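Local coordinates for aminoglycoside 3'-phosphotransferase AphA1-IAB (Acinetobacter baumannii, PDB 4FEX), which phosphorylates kanamycin and related aminoglycosides at the 3'-hydroxyl with ATP as donor, and so confers resistance to these antibiotics, at residues P81-K86 against G214-G219; P51-K56 against L98-P103; K105-V110 against L205-G210. All coordinates share one frame; numbering follows the deposited sequence.

How the contacts relate
The three contacts enclose one pocket, and the bound anilinoquinazoline 0TO touches all of them. Contact 2 covers one face of the quinazoline with F54; contacts 1 and 3 together cover the other, with I216 and I206. Contacts 1 and 2 have centres about 9 Å apart and are tied by T84 N to T100 OG1 at 3.0 Å, probably a hydrogen bond. Contacts 1 and 3, about 15 Å apart between centres, share a sheet, with G214 O 2.8 Å from I206 N. The side chains of I216 and L205 each lie about 8 Å from that of D199, the probable proton acceptor, and those of I216 and T106 about 9 and 10 Å from bound kanamycin.

Contact 1: residues P81-K86 against G214-G219; sequences PLPTIK and GCIDVG. With 0TO (N-(3-chlorophenyl)-6,7-dimethoxyquinazolin-4-amine), chain G.
The carbonyl oxygen of P81 points at the backbone of G214 and C215, and C215 N reaches P81 O at 3.5 Å in a weak hydrogen bond. That is the one polar link between the two segments. The rest is apolar packing. The ring of P81 lies against the glycine backbone, its CG 3.7 Å from G214 CA.

L82 makes the central contact with one branch. Its chi1 of -59° puts CG anti to the carbonyl carbon, and CD2 is the branch that arrives at C215. CD2 meets C215 SG at 3.4 Å, lies beside the C215 carbonyl oxygen, and touches V218 CG1 at 4.2 Å. Helix 61-76 completes this apolar cluster, with L73 packing on both L82 and V218. On the next residue, P83 CD sits 3.6 Å from C215 O, and P83 CG faces I216 CG2 at longer range.

Both branches of I216 face the ligand: CG2 lies against N5 and C4 of the pyrimidine ring, and CD1 is 3.5 Å from 0TO C3 under the dimethoxy-substituted ring. P83 CG approaches the chlorine of the same ligand at 3.9 Å, so both segments help to wall the pocket. The sequence D217-V218-G219 stands where the related protein kinases carry their DFG motif, and D217 has its CB directed away from 81-86, on the side of D199.

The chemistry is therefore that of a greasy seam with a single weak polar tie: shape and burial join the chain leading into strand 85-90 to the end of strand 211-215, and leave hydrocarbon facing the ligand.

Contact 2: residues P51-K56 against L98-P103; sequences PELFLK and LTTAIP. With 0TO (N-(3-chlorophenyl)-6,7-dimethoxyquinazolin-4-amine), chain G.
F54 and T99 face each other as an antiparallel hydrogen-bonded pair, and both side chains leave the sheet on the face that carries the ligand. Following F54 outward, CB passes T99 OG1 at 4.0 Å. With CG anti to the carbonyl carbon (chi1 -72°), the ring lies roughly flat against the quinazoline, tilted by about 28°. The bridging amine N6 of 0TO is 4.0 Å above the F54 ring plane, over its centre. CD2 comes to 3.5 Å from 0TO N5. CE2 is shared between the ligand and the neighbouring strand's exit, lying 3.7 Å from A101 CB, which approaches the ring obliquely. CZ, at the tip, reaches on toward C2 of the fused ring.

The backbone pairing sets where F54 leaves the strand. T99 N donates to F54 O at 2.8 Å, and F54 N returns a bond to T99 O. Past the end of the strand, A101 N still reaches E52 O. A101 and I102 correspond in position to the hinge of the related protein kinases, and I102 N stands 3.1 Å from quinazoline N9; T99 OG1 lies beside the chlorine.

L98 is on the other face of the sheet. Its CD1 meets L55 CB at 3.6 Å and its CD2 meets L53 CD1, the leucine chains crossing obliquely.

In the five-stranded N-terminal sheet, strand 53-59 is flanked by 40-45 and 94-100, and the latter by 85-90, one of the two outermost strands. L55 packs on L44 and W29 of strands 40-45 and 28-32. K56 runs alongside the chlorophenyl ring, CG 3.5 Å from 0TO C19, toward E69 of helix 61-76 in a long, weak ion pair.

Contact 3: residues K105-V110 against L205-G210; sequences KTAFQV and LIFDEG. With 0TO (N-(3-chlorophenyl)-6,7-dimethoxyquinazolin-4-amine), chain G.
V110 and F207 cross at about a right angle where a helix start, closed by the capping box of T106 and Q109, meets the middle strand of a three-stranded antiparallel sheet. V110 CG2 sits 3.9 Å from F207 CB, so the valine covers the root of the phenylalanine. The ring runs on toward A107, in the first turn of the helix: CG is anti to its carbonyl carbon (chi1 -81°), and CE1 comes to 3.7 Å from A107 CB, which meets the ring obliquely. I121 of helix 118-134 packs on both V110 and F207, within the C-terminal lobe.

The strand pairing sets those positions. K105 and F207 bond in both directions, K105 N to F207 O and F207 N to K105 O, each at 2.8 Å. One step on, where T106 pairs with I206 without hydrogen bonds, their side chains diverge from one another; A107 N then reaches L205 O at 2.9 Å, so the pairing runs into the first turn of the helix.

In the capping box, T106 OG1 takes the amide of Q109 at 3.1 Å, while the return bond from T106 N to Q109 OE1 is weak. K105 NZ forms a salt bridge with E113, at the end of helix 107-113.

Two methyl groups look toward the ligand's dimethoxy-bearing ring. I206 CD1 lies under that ring, nearest 0TO C15, and T106 CG2 touches the C14 methyl of the ligand at 3.5 Å. At the far end of the segment, the carbonyl oxygen of G210 lies in the plane of the F207 ring, at its edge.

Contact 1: residues P81-K86 against G214-G219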
loop_
_atom_site.group_PDB
_atom_site.type_symbol
_atom_site.label_atom_id
_atom_site.label_comp_id
_atom_site.label_asym_id
_atom_site.label_seq_id
_atom_site.Cartn_x
_atom_site.Cartn_y
_atom_site.Cartn_z
ATOM N N PRO A 81 -13.464 3.687 -0.339
ATOM C CA PRO A 81 -13.333 4.902 -1.154
ATOM C C PRO A 81 -12.001 4.957 -1.905
ATOM O O PRO A 81 -10.937 5.080 -1.289
ATOM C CB PRO A 81 -13.399 6.021 -0.119
ATOM C CG PRO A 81 -12.862 5.408 1.145
ATOM C CD PRO A 81 -13.262 3.955 1.103
ATOM N N LEU A 82 -12.047 4.876 -3.229
ATOM C CA LEU A 82 -10.808 4.834 -3.998
ATOM C C LEU A 82 -10.756 5.901 -5.091
ATOM O O LEU A 82 -11.762 6.564 -5.361
ATOM C CB LEU A 82 -10.628 3.439 -4.595
ATOM C CG LEU A 82 -10.562 2.292 -3.578
ATOM C CD1 LEU A 82 -10.170 1.033 -4.294
ATOM C CD2 LEU A 82 -9.577 2.590 -2.467
ATOM N N PRO A 83 -9.576 6.099 -5.708
ATOM C CA PRO A 83 -9.594 6.926 -6.922
ATOM C C PRO A 83 -10.406 6.205 -8.008
ATOM O O PRO A 83 -10.316 4.985 -8.102
ATOM C CB PRO A 83 -8.119 6.983 -7.342
ATOM C CG PRO A 83 -7.334 6.543 -6.157
ATOM C CD PRO A 83 -8.218 5.646 -5.355
ATOM N N THR A 84 -11.181 6.920 -8.810
ATOM C CA THR A 84 -11.909 6.255 -9.884
ATOM C C THR A 84 -11.076 6.151 -11.177
ATOM O O THR A 84 -10.336 7.076 -11.523
ATOM C CB THR A 84 -13.256 6.951 -10.153
ATOM O OG1 THR A 84 -13.094 7.953 -11.166
ATOM C CG2 THR A 84 -13.766 7.598 -8.874
ATOM N N ILE A 85 -11.192 5.013 -11.866
ATOM C CA ILE A 85 -10.510 4.777 -13.141
ATOM C C ILE A 85 -11.194 5.533 -14.272
ATOM O O ILE A 85 -12.206 5.082 -14.811
ATOM C CB ILE A 85 -10.552 3.288 -13.557
ATOM C CG1 ILE A 85 -10.000 2.373 -12.459
ATOM C CG2 ILE A 85 -9.853 3.081 -14.914
ATOM C CD1 ILE A 85 -10.132 0.877 -12.800
ATOM N N LYS A 86 -10.655 6.682 -14.638
ATOM C CA LYS A 86 -11.208 7.393 -15.768
ATOM C C LYS A 86 -10.879 6.630 -17.061
ATOM O O LYS A 86 -11.672 6.633 -17.992
ATOM C CB LYS A 86 -10.737 8.858 -15.799
ATOM C CG LYS A 86 -11.323 9.660 -16.965
ATOM C CD LYS A 86 -11.289 11.188 -16.760
ATOM C CE LYS A 86 -11.946 11.933 -17.945
ATOM N NZ LYS A 86 -11.567 13.388 -18.090
ATOM N N GLY A 214 -9.870 8.116 2.001
ATOM C CA GLY A 214 -9.573 7.171 0.949
ATOM C C GLY A 214 -8.173 6.636 1.036
ATOM O O GLY A 214 -7.328 7.180 1.740
ATOM N N CYS A 215 -7.917 5.559 0.318
ATOM C CA CYS A 215 -6.577 5.023 0.298
ATOM C C CYS A 215 -6.129 4.891 -1.132
ATOM O O CYS A 215 -6.946 4.886 -2.044
ATOM C CB CYS A 215 -6.524 3.670 0.999
ATOM S SG CYS A 215 -7.323 2.367 0.105
ATOM N N ILE A 216 -4.823 4.794 -1.324
ATOM C CA ILE A 216 -4.267 4.662 -2.652
ATOM C C ILE A 216 -3.318 3.480 -2.706
ATOM O O ILE A 216 -3.075 2.812 -1.707
ATOM C CB ILE A 216 -3.496 5.923 -3.060
ATOM C CG1 ILE A 216 -2.331 6.149 -2.088
ATOM C CG2 ILE A 216 -4.407 7.111 -3.056
ATOM C CD1 ILE A 216 -1.325 7.227 -2.515
ATOM N N ASP A 217 -2.796 3.241 -3.897
ATOM C CA ASP A 217 -1.760 2.255 -4.140
ATOM C C ASP A 217 -2.228 0.817 -3.888
ATOM O O ASP A 217 -1.597 0.054 -3.138
ATOM C CB ASP A 217 -0.515 2.600 -3.323
ATOM C CG ASP A 217 0.746 2.377 -4.095
ATOM O OD1 ASP A 217 0.818 2.891 -5.236
ATOM O OD2 ASP A 217 1.641 1.675 -3.569
ATOM N N VAL A 218 -3.320 0.439 -4.544
ATOM C CA VAL A 218 -4.027 -0.783 -4.179
ATOM C C VAL A 218 -3.526 -2.028 -4.916
ATOM O O VAL A 218 -4.173 -3.078 -4.906
ATOM C CB VAL A 218 -5.537 -0.601 -4.396
ATOM C CG1 VAL A 218 -6.065 0.466 -3.461
ATOM C CG2 VAL A 218 -5.798 -0.210 -5.818
ATOM N N GLY A 219 -2.348 -1.917 -5.516
ATOM C CA GLY A 219 -1.823 -2.952 -6.384
ATOM C C GLY A 219 -1.588 -4.329 -5.799
ATOM O O GLY A 219 -1.559 -5.308 -6.545
HETATM C C21 0TO G . -1.950 5.416 -8.995
HETATM C C20 0TO G . -3.070 5.982 -8.400
HETATM CL CL 0TO G . -4.653 5.384 -8.752
HETATM C C18 0TO G . -2.937 7.042 -7.502
HETATM C C19 0TO G . -0.709 5.945 -8.661
HETATM C C17 0TO G . -0.586 6.992 -7.736
HETATM C C7 0TO G . -1.708 7.631 -7.217
HETATM N N6 0TO G . -1.577 8.573 -6.271
HETATM C C4 0TO G . -2.563 9.285 -5.674
HETATM N N5 0TO G . -3.840 9.351 -6.119
HETATM C C8 0TO G . -4.747 10.137 -5.544
HETATM N N9 0TO G . -4.445 10.959 -4.546
HETATM C C2 0TO G . -2.218 10.214 -4.704
HETATM C C1 0TO G . -3.193 11.001 -4.098
HETATM C C3 0TO G . -0.922 10.216 -4.222
HETATM C C10 0TO G . -0.574 11.065 -3.182
HETATM O O11 0TO G . 0.716 11.072 -2.741
HETATM C C14 0TO G . 0.884 10.032 -1.738
HETATM C C12 0TO G . -1.537 11.890 -2.597
HETATM C C15 0TO G . -2.857 11.856 -3.063
HETATM O O13 0TO G . -1.177 12.724 -1.574
HETATM C C16 0TO G . -1.947 13.933 -1.653
#

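Contact 2: residues P51-K56 against L98-P103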
loop_
_atom_site.group_PDB
_atom_site.type_symbol
_atom_site.label_atom_id
_atom_site.label_comp_id
_atom_site.label_asym_id
_atom_site.label_seq_id
_atom_site.Cartn_x
_atom_site.Cartn_y
_atom_site.Cartn_z
ATOM N N PRO A 51 -10.850 18.003 -12.144
ATOM C CA PRO A 51 -10.060 17.530 -11.003
ATOM C C PRO A 51 -8.640 17.072 -11.383
ATOM O O PRO A 51 -8.405 16.625 -12.511
ATOM C CB PRO A 51 -10.898 16.360 -10.466
ATOM C CG PRO A 51 -11.650 15.854 -11.645
ATOM C CD PRO A 51 -11.864 17.020 -12.575
ATOM N N GLU A 52 -7.705 17.204 -10.445
ATOM C CA GLU A 52 -6.354 16.669 -10.608
ATOM C C GLU A 52 -6.449 15.197 -11.010
ATOM O O GLU A 52 -7.397 14.496 -10.632
ATOM C CB GLU A 52 -5.565 16.845 -9.301
ATOM C CG GLU A 52 -4.149 16.246 -9.263
ATOM C CD GLU A 52 -3.234 16.930 -8.226
ATOM O OE1 GLU A 52 -2.998 18.152 -8.364
ATOM O OE2 GLU A 52 -2.751 16.257 -7.279
ATOM N N LEU A 53 -5.494 14.737 -11.806
ATOM C CA LEU A 53 -5.522 13.362 -12.278
ATOM C C LEU A 53 -4.145 12.749 -12.162
ATOM O O LEU A 53 -3.145 13.455 -12.264
ATOM C CB LEU A 53 -5.957 13.293 -13.744
ATOM C CG LEU A 53 -7.372 13.644 -14.218
ATOM C CD1 LEU A 53 -7.562 13.114 -15.624
ATOM C CD2 LEU A 53 -8.438 13.089 -13.317
ATOM N N PHE A 54 -4.080 11.439 -11.956
ATOM C CA PHE A 54 -2.799 10.755 -12.081
ATOM C C PHE A 54 -2.817 9.770 -13.230
ATOM O O PHE A 54 -3.809 9.088 -13.457
ATOM C CB PHE A 54 -2.410 10.043 -10.788
ATOM C CG PHE A 54 -2.005 10.970 -9.689
ATOM C CD1 PHE A 54 -0.699 11.422 -9.594
ATOM C CD2 PHE A 54 -2.924 11.395 -8.756
ATOM C CE1 PHE A 54 -0.324 12.277 -8.578
ATOM C CE2 PHE A 54 -2.558 12.244 -7.745
ATOM C CZ PHE A 54 -1.260 12.683 -7.648
ATOM N N LEU A 55 -1.713 9.701 -13.954
ATOM C CA LEU A 55 -1.557 8.746 -15.022
ATOM C C LEU A 55 -0.333 7.917 -14.668
ATOM O O LEU A 55 0.764 8.454 -14.576
ATOM C CB LEU A 55 -1.365 9.494 -16.342
ATOM C CG LEU A 55 -1.097 8.723 -17.635
ATOM C CD1 LEU A 55 -2.186 7.703 -17.920
ATOM C CD2 LEU A 55 -0.992 9.697 -18.788
ATOM N N LYS A 56 -0.524 6.626 -14.405
ATOM C CA LYS A 56 0.589 5.718 -14.115
ATOM C C LYS A 56 0.986 5.081 -15.441
ATOM O O LYS A 56 0.109 4.731 -16.228
ATOM C CB LYS A 56 0.175 4.626 -13.112
ATOM C CG LYS A 56 0.716 4.765 -11.677
ATOM C CD LYS A 56 0.955 3.382 -11.043
ATOM C CE LYS A 56 1.606 3.446 -9.649
ATOM N NZ LYS A 56 2.569 2.304 -9.327
ATOM N N LEU A 98 -5.212 6.012 -15.944
ATOM C CA LEU A 98 -5.618 7.362 -15.571
ATOM C C LEU A 98 -6.684 7.317 -14.488
ATOM O O LEU A 98 -7.738 6.707 -14.679
ATOM C CB LEU A 98 -6.158 8.109 -16.797
ATOM C CG LEU A 98 -6.276 9.644 -16.738
ATOM C CD1 LEU A 98 -4.893 10.305 -16.602
ATOM C CD2 LEU A 98 -7.039 10.192 -17.954
ATOM N N THR A 99 -6.415 7.964 -13.357
ATOM C CA THR A 99 -7.367 7.998 -12.244
ATOM C C THR A 99 -7.611 9.416 -11.727
ATOM O O THR A 99 -6.842 10.337 -12.004
ATOM C CB THR A 99 -6.879 7.130 -11.075
ATOM O OG1 THR A 99 -5.541 7.514 -10.724
ATOM C CG2 THR A 99 -6.881 5.654 -11.476
ATOM N N THR A 100 -8.686 9.599 -10.977
ATOM C CA THR A 100 -8.929 10.886 -10.353
ATOM C C THR A 100 -8.071 10.932 -9.099
ATOM O O THR A 100 -7.703 9.895 -8.556
ATOM C CB THR A 100 -10.386 11.032 -9.933
ATOM O OG1 THR A 100 -10.744 9.905 -9.132
ATOM C CG2 THR A 100 -11.307 11.066 -11.141
ATOM N N ALA A 101 -7.746 12.128 -8.635
ATOM C CA ALA A 101 -6.948 12.249 -7.428
ATOM C C ALA A 101 -7.837 12.336 -6.217
ATOM O O ALA A 101 -8.951 12.843 -6.292
ATOM C CB ALA A 101 -6.025 13.461 -7.483
ATOM N N ILE A 102 -7.331 11.822 -5.102
ATOM C CA ILE A 102 -7.949 12.046 -3.820
ATOM C C ILE A 102 -7.301 13.268 -3.183
ATOM O O ILE A 102 -6.123 13.249 -2.810
ATOM C CB ILE A 102 -7.861 10.812 -2.927
ATOM C CG1 ILE A 102 -8.562 9.652 -3.621
ATOM C CG2 ILE A 102 -8.532 11.067 -1.572
ATOM C CD1 ILE A 102 -8.831 8.477 -2.709
ATOM N N PRO A 103 -8.078 14.352 -3.093
ATOM C CA PRO A 103 -7.699 15.626 -2.481
ATOM C C PRO A 103 -7.345 15.431 -1.029
ATOM O O PRO A 103 -8.103 14.798 -0.302
ATOM C CB PRO A 103 -8.998 16.427 -2.546
ATOM C CG PRO A 103 -10.091 15.364 -2.576
ATOM C CD PRO A 103 -9.498 14.338 -3.488
HETATM C C21 0TO G . -1.950 5.416 -8.995
HETATM C C20 0TO G . -3.070 5.982 -8.400
HETATM CL CL 0TO G . -4.653 5.384 -8.752
HETATM C C18 0TO G . -2.937 7.042 -7.502
HETATM C C19 0TO G . -0.709 5.945 -8.661
HETATM C C17 0TO G . -0.586 6.992 -7.736
HETATM C C7 0TO G . -1.708 7.631 -7.217
HETATM N N6 0TO G . -1.577 8.573 -6.271
HETATM C C4 0TO G . -2.563 9.285 -5.674
HETATM N N5 0TO G . -3.840 9.351 -6.119
HETATM C C8 0TO G . -4.747 10.137 -5.544
HETATM N N9 0TO G . -4.445 10.959 -4.546
HETATM C C2 0TO G . -2.218 10.214 -4.704
HETATM C C1 0TO G . -3.193 11.001 -4.098
HETATM C C3 0TO G . -0.922 10.216 -4.222
HETATM C C10 0TO G . -0.574 11.065 -3.182
HETATM O O11 0TO G . 0.716 11.072 -2.741
HETATM C C14 0TO G . 0.884 10.032 -1.738
HETATM C C12 0TO G . -1.537 11.890 -2.597
HETATM C C15 0TO G . -2.857 11.856 -3.063
HETATM O O13 0TO G . -1.177 12.724 -1.574
HETATM C C16 0TO G . -1.947 13.933 -1.653
#

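Contact 3: residues K105-V110 against L205-G210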
loop_
_atom_site.group_PDB
_atom_site.type_symbol
_atom_site.label_atom_id
_atom_site.label_comp_id
_atom_site.label_asym_id
_atom_site.label_seq_id
_atom_site.Cartn_x
_atom_site.Cartn_y
_atom_site.Cartn_z
ATOM N N LYS A 105 -4.006 15.377 2.244
ATOM C CA LYS A 105 -2.604 15.110 2.556
ATOM C C LYS A 105 -2.446 13.662 3.010
ATOM O O LYS A 105 -3.433 13.014 3.368
ATOM C CB LYS A 105 -2.120 16.085 3.624
ATOM C CG LYS A 105 -2.122 17.540 3.157
ATOM C CD LYS A 105 -1.986 18.522 4.330
ATOM C CE LYS A 105 -1.490 19.892 3.869
ATOM N NZ LYS A 105 -1.405 20.878 4.985
ATOM N N THR A 106 -1.228 13.134 2.969
ATOM C CA THR A 106 -1.047 11.756 3.385
ATOM C C THR A 106 -1.161 11.715 4.887
ATOM O O THR A 106 -1.031 12.744 5.537
ATOM C CB THR A 106 0.287 11.142 2.933
ATOM O OG1 THR A 106 1.372 11.737 3.644
ATOM C CG2 THR A 106 0.481 11.343 1.467
ATOM N N ALA A 107 -1.445 10.537 5.432
ATOM C CA ALA A 107 -1.498 10.367 6.873
ATOM C C ALA A 107 -0.162 10.809 7.473
ATOM O O ALA A 107 -0.121 11.430 8.535
ATOM C CB ALA A 107 -1.775 8.928 7.222
ATOM N N PHE A 108 0.925 10.499 6.773
ATOM C CA PHE A 108 2.254 10.851 7.236
ATOM C C PHE A 108 2.421 12.363 7.352
ATOM O O PHE A 108 2.882 12.869 8.377
ATOM C CB PHE A 108 3.318 10.269 6.313
ATOM C CG PHE A 108 4.707 10.654 6.687
ATOM C CD1 PHE A 108 5.380 9.972 7.683
ATOM C CD2 PHE A 108 5.341 11.706 6.056
ATOM C CE1 PHE A 108 6.667 10.330 8.040
ATOM C CE2 PHE A 108 6.626 12.066 6.404
ATOM C CZ PHE A 108 7.290 11.381 7.396
ATOM N N GLN A 109 2.043 13.087 6.312
ATOM C CA GLN A 109 2.119 14.538 6.371
ATOM C C GLN A 109 1.306 15.104 7.532
ATOM O O GLN A 109 1.791 15.944 8.277
ATOM C CB GLN A 109 1.674 15.164 5.050
ATOM C CG GLN A 109 2.567 14.806 3.875
ATOM C CD GLN A 109 1.936 15.145 2.538
ATOM O OE1 GLN A 109 0.880 15.783 2.476
ATOM N NE2 GLN A 109 2.580 14.712 1.456
ATOM N N VAL A 110 0.072 14.639 7.693
ATOM C CA VAL A 110 -0.797 15.183 8.729
ATOM C C VAL A 110 -0.246 14.879 10.107
ATOM O O VAL A 110 -0.386 15.674 11.017
ATOM C CB VAL A 110 -2.217 14.651 8.608
ATOM C CG1 VAL A 110 -3.135 15.394 9.552
ATOM C CG2 VAL A 110 -2.703 14.826 7.194
ATOM N N LEU A 205 -2.591 6.382 2.831
ATOM C CA LEU A 205 -3.938 6.737 3.254
ATOM C C LEU A 205 -4.086 8.242 3.231
ATOM O O LEU A 205 -3.216 8.954 3.702
ATOM C CB LEU A 205 -4.227 6.152 4.628
ATOM C CG LEU A 205 -4.275 4.641 4.419
ATOM C CD1 LEU A 205 -3.315 3.868 5.313
ATOM C CD2 LEU A 205 -5.695 4.172 4.594
ATOM N N ILE A 206 -5.173 8.730 2.654
ATOM C CA ILE A 206 -5.308 10.160 2.404
ATOM C C ILE A 206 -6.281 10.822 3.384
ATOM O O ILE A 206 -7.461 10.444 3.459
ATOM C CB ILE A 206 -5.729 10.427 0.929
ATOM C CG1 ILE A 206 -4.937 9.528 -0.028
ATOM C CG2 ILE A 206 -5.547 11.892 0.549
ATOM C CD1 ILE A 206 -3.410 9.670 0.082
ATOM N N PHE A 207 -5.783 11.796 4.147
ATOM C CA PHE A 207 -6.640 12.572 5.040
ATOM C C PHE A 207 -7.027 13.922 4.439
ATOM O O PHE A 207 -6.296 14.480 3.612
ATOM C CB PHE A 207 -5.964 12.793 6.389
ATOM C CG PHE A 207 -6.078 11.632 7.316
ATOM C CD1 PHE A 207 -5.295 10.503 7.132
ATOM C CD2 PHE A 207 -6.952 11.669 8.379
ATOM C CE1 PHE A 207 -5.389 9.435 7.983
ATOM C CE2 PHE A 207 -7.046 10.599 9.240
ATOM C CZ PHE A 207 -6.263 9.480 9.038
ATOM N N ASP A 208 -8.170 14.446 4.876
ATOM C CA ASP A 208 -8.644 15.755 4.433
ATOM C C ASP A 208 -9.660 16.332 5.412
ATOM O O ASP A 208 -10.675 15.695 5.704
ATOM C CB ASP A 208 -9.262 15.652 3.039
ATOM C CG ASP A 208 -9.704 16.998 2.488
ATOM O OD1 ASP A 208 -9.252 18.040 3.014
ATOM O OD2 ASP A 208 -10.499 17.008 1.518
ATOM N N GLU A 209 -9.376 17.536 5.910
ATOM C CA GLU A 209 -10.246 18.231 6.864
ATOM C C GLU A 209 -10.437 17.407 8.136
ATOM O O GLU A 209 -11.515 17.416 8.745
ATOM C CB GLU A 209 -11.613 18.554 6.241
ATOM C CG GLU A 209 -11.558 19.222 4.870
ATOM C CD GLU A 209 -11.664 20.737 4.948
ATOM O OE1 GLU A 209 -11.742 21.279 6.076
ATOM O OE2 GLU A 209 -11.678 21.386 3.877
ATOM N N GLY A 210 -9.393 16.686 8.527
ATOM C CA GLY A 210 -9.461 15.860 9.719
ATOM C C GLY A 210 -10.013 14.456 9.512
ATOM O O GLY A 210 -9.835 13.578 10.359
HETATM C C21 0TO G . -1.950 5.416 -8.995
HETATM C C20 0TO G . -3.070 5.982 -8.400
HETATM CL CL 0TO G . -4.653 5.384 -8.752
HETATM C C18 0TO G . -2.937 7.042 -7.502
HETATM C C19 0TO G . -0.709 5.945 -8.661
HETATM C C17 0TO G . -0.586 6.992 -7.736
HETATM C C7 0TO G . -1.708 7.631 -7.217
HETATM N N6 0TO G . -1.577 8.573 -6.271
HETATM C C4 0TO G . -2.563 9.285 -5.674
HETATM N N5 0TO G . -3.840 9.351 -6.119
HETATM C C8 0TO G . -4.747 10.137 -5.544
HETATM N N9 0TO G . -4.445 10.959 -4.546
HETATM C C2 0TO G . -2.218 10.214 -4.704
HETATM C C1 0TO G . -3.193 11.001 -4.098
HETATM C C3 0TO G . -0.922 10.216 -4.222
HETATM C C10 0TO G . -0.574 11.065 -3.182
HETATM O O11 0TO G . 0.716 11.072 -2.741
HETATM C C14 0TO G . 0.884 10.032 -1.738
HETATM C C12 0TO G . -1.537 11.890 -2.597
HETATM C C15 0TO G . -2.857 11.856 -3.063
HETATM O O13 0TO G . -1.177 12.724 -1.574
HETATM C C16 0TO G . -1.947 13.933 -1.653
#